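Long-range contact in L-iditol 2-dehydrogenase (Clostridium scindens, PDB 4OH1), which binds zinc and probably oxidises polyols such as L-iditol with NAD+, as a member of the zinc-containing alcohol dehydrogenase family: residues 3-8 with 325-330. Sequence-based numbering, arbitrary orientation.
Sequences RQLFVT and HTLTNY
Thr-328 OG1 has two partners: it accepts a hydrogen bond from Arg-3 NH1 and shares another with the terminal carboxylate of Glu-351. Arg-3 NH1 to Thr-328 OG1 is 3.2 Å; the hydroxyl oxygen lies at the edge of the guanidinium, close to its plane, and the N-H...O angle of 144° shows a bent bond. The guanidinium has further anchors, a salt bridge from NE to Glu-132 and a hydrogen bond from NH2 to the backbone O of Glu-351; three fixed nitrogens should define its rotation. One of its faces is covered off-centre by Leu-327, whose CD2 lies 3.8 Å from Arg-3 CZ, the two side chains meeting tip to tip.

The other branch of Leu-327 serves Leu-5: the CD1 atoms of Leu-5 and Leu-327 are 3.9 Å apart, the side chains sliding past each other in opposite directions. Leu-5 CD2 sits over the ring of Tyr-330, 3.8 Å from the centroid and 11° off the normal, a CH-pi contact centred on the face. The ring's OH bonds to the backbone N of Met-23.

An ST motif, Asn-329 N to Thr-326 OG1, accompanies the turn linking strand 321-326 to helix 330-338. The contact thus packs this turn and the first residue of helix 330-338, largely through side chains, against strand 2-9, the middle strand of a small antiparallel sheet, with Met-23 of strand 20-26 and Phe-334 of helix 330-338 adding to the apolar cluster.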
loop_
_atom_site.group_PDB
_atom_site.type_symbol
_atom_site.label_atom_id
_atom_site.label_comp_id
_atom_site.label_asym_id
_atom_site.label_seq_id
_atom_site.Cartn_x
_atom_site.Cartn_y
_atom_site.Cartn_z
ATOM N N ARG A 3 -26.753 -30.454 25.203
ATOM C CA ARG A 3 -26.040 -31.300 24.230
ATOM C C ARG A 3 -24.755 -30.618 23.685
ATOM O O ARG A 3 -24.783 -29.477 23.285
ATOM C CB ARG A 3 -26.973 -31.638 23.068
ATOM C CG ARG A 3 -28.277 -32.285 23.533
ATOM C CD ARG A 3 -29.140 -32.722 22.384
ATOM N NE ARG A 3 -29.589 -31.568 21.622
ATOM C CZ ARG A 3 -30.123 -31.619 20.404
ATOM N NH1 ARG A 3 -30.256 -32.770 19.761
ATOM N NH2 ARG A 3 -30.482 -30.485 19.810
ATOM N N GLN A 4 -23.634 -31.318 23.702
ATOM C CA GLN A 4 -22.413 -30.822 23.096
ATOM C C GLN A 4 -21.632 -31.986 22.502
ATOM O O GLN A 4 -21.635 -33.047 23.083
ATOM C CB GLN A 4 -21.578 -30.102 24.129
ATOM C CG GLN A 4 -20.223 -29.591 23.616
ATOM C CD GLN A 4 -19.547 -28.646 24.603
ATOM O OE1 GLN A 4 -20.037 -28.464 25.697
ATOM N NE2 GLN A 4 -18.438 -28.013 24.193
ATOM N N LEU A 5 -20.946 -31.752 21.366
ATOM C CA LEU A 5 -20.077 -32.727 20.721
ATOM C C LEU A 5 -18.643 -32.505 21.117
ATOM O O LEU A 5 -18.219 -31.382 21.222
ATOM C CB LEU A 5 -20.138 -32.555 19.218
ATOM C CG LEU A 5 -21.551 -32.540 18.673
ATOM C CD1 LEU A 5 -21.538 -32.440 17.152
ATOM C CD2 LEU A 5 -22.292 -33.744 19.125
ATOM N N PHE A 6 -17.904 -33.596 21.265
ATOM C CA PHE A 6 -16.515 -33.569 21.641
ATOM C C PHE A 6 -15.767 -34.498 20.712
ATOM O O PHE A 6 -16.313 -35.496 20.194
ATOM C CB PHE A 6 -16.355 -34.089 23.075
ATOM C CG PHE A 6 -16.941 -33.186 24.116
ATOM C CD1 PHE A 6 -18.310 -33.228 24.408
ATOM C CD2 PHE A 6 -16.138 -32.290 24.807
ATOM C CE1 PHE A 6 -18.865 -32.382 25.362
ATOM C CE2 PHE A 6 -16.691 -31.431 25.778
ATOM C CZ PHE A 6 -18.058 -31.477 26.046
ATOM N N VAL A 7 -14.509 -34.173 20.494
ATOM C CA VAL A 7 -13.609 -35.044 19.774
ATOM C C VAL A 7 -13.189 -36.042 20.824
ATOM O O VAL A 7 -12.586 -35.635 21.817
ATOM C CB VAL A 7 -12.371 -34.280 19.277
ATOM C CG1 VAL A 7 -11.354 -35.235 18.652
ATOM C CG2 VAL A 7 -12.781 -33.248 18.261
ATOM N N THR A 8 -13.540 -37.322 20.624
ATOM C CA THR A 8 -13.233 -38.410 21.569
ATOM C C THR A 8 -11.979 -39.244 21.220
ATOM O O THR A 8 -11.342 -39.780 22.110
ATOM C CB THR A 8 -14.466 -39.333 21.784
ATOM O OG1 THR A 8 -15.045 -39.695 20.524
ATOM C CG2 THR A 8 -15.536 -38.606 22.624
ATOM N N HIS A 325 -27.584 -30.833 8.409
ATOM C CA HIS A 325 -28.133 -31.840 9.302
ATOM C C HIS A 325 -28.546 -31.214 10.636
ATOM O O HIS A 325 -28.088 -30.138 10.978
ATOM C CB HIS A 325 -27.089 -32.899 9.590
ATOM C CG HIS A 325 -26.686 -33.708 8.403
ATOM N ND1 HIS A 325 -27.414 -34.783 7.949
ATOM C CD2 HIS A 325 -25.602 -33.624 7.596
ATOM C CE1 HIS A 325 -26.798 -35.327 6.916
ATOM N NE2 HIS A 325 -25.697 -34.643 6.683
ATOM N N THR A 326 -29.387 -31.917 11.398
ATOM C CA THR A 326 -29.744 -31.522 12.757
ATOM C C THR A 326 -28.680 -32.014 13.713
ATOM O O THR A 326 -27.979 -33.001 13.433
ATOM C CB THR A 326 -31.053 -32.140 13.173
ATOM O OG1 THR A 326 -30.932 -33.558 13.050
ATOM C CG2 THR A 326 -32.210 -31.665 12.269
ATOM N N LEU A 327 -28.517 -31.315 14.839
ATOM C CA LEU A 327 -27.611 -31.813 15.855
ATOM C C LEU A 327 -27.958 -33.245 16.218
ATOM O O LEU A 327 -27.097 -34.068 16.417
ATOM C CB LEU A 327 -27.626 -30.914 17.068
ATOM C CG LEU A 327 -26.750 -31.343 18.230
ATOM C CD1 LEU A 327 -25.319 -31.681 17.760
ATOM C CD2 LEU A 327 -26.702 -30.245 19.322
ATOM N N THR A 328 -29.239 -33.561 16.267
ATOM C CA THR A 328 -29.645 -34.920 16.592
ATOM C C THR A 328 -28.977 -35.906 15.659
ATOM O O THR A 328 -28.581 -36.992 16.079
ATOM C CB THR A 328 -31.175 -35.063 16.475
ATOM O OG1 THR A 328 -31.786 -34.118 17.344
ATOM C CG2 THR A 328 -31.632 -36.426 16.876
ATOM N N ASN A 329 -28.867 -35.543 14.386
ATOM C CA ASN A 329 -28.278 -36.443 13.381
ATOM C C ASN A 329 -26.828 -36.150 13.095
ATOM O O ASN A 329 -26.390 -36.353 11.970
ATOM C CB ASN A 329 -29.059 -36.334 12.078
ATOM C CG ASN A 329 -30.451 -36.849 12.227
ATOM O OD1 ASN A 329 -30.707 -37.617 13.119
ATOM N ND2 ASN A 329 -31.367 -36.416 11.386
ATOM N N TYR A 330 -26.100 -35.672 14.101
ATOM C CA TYR A 330 -24.723 -35.297 13.917
ATOM C C TYR A 330 -23.883 -36.438 13.387
ATOM O O TYR A 330 -22.878 -36.208 12.709
ATOM C CB TYR A 330 -24.073 -34.800 15.219
ATOM C CG TYR A 330 -23.720 -35.874 16.234
ATOM C CD1 TYR A 330 -24.680 -36.352 17.122
ATOM C CD2 TYR A 330 -22.438 -36.386 16.321
ATOM C CE1 TYR A 330 -24.394 -37.339 18.056
ATOM C CE2 TYR A 330 -22.135 -37.352 17.268
ATOM C CZ TYR A 330 -23.135 -37.816 18.142
ATOM O OH TYR A 330 -22.852 -38.762 19.062
#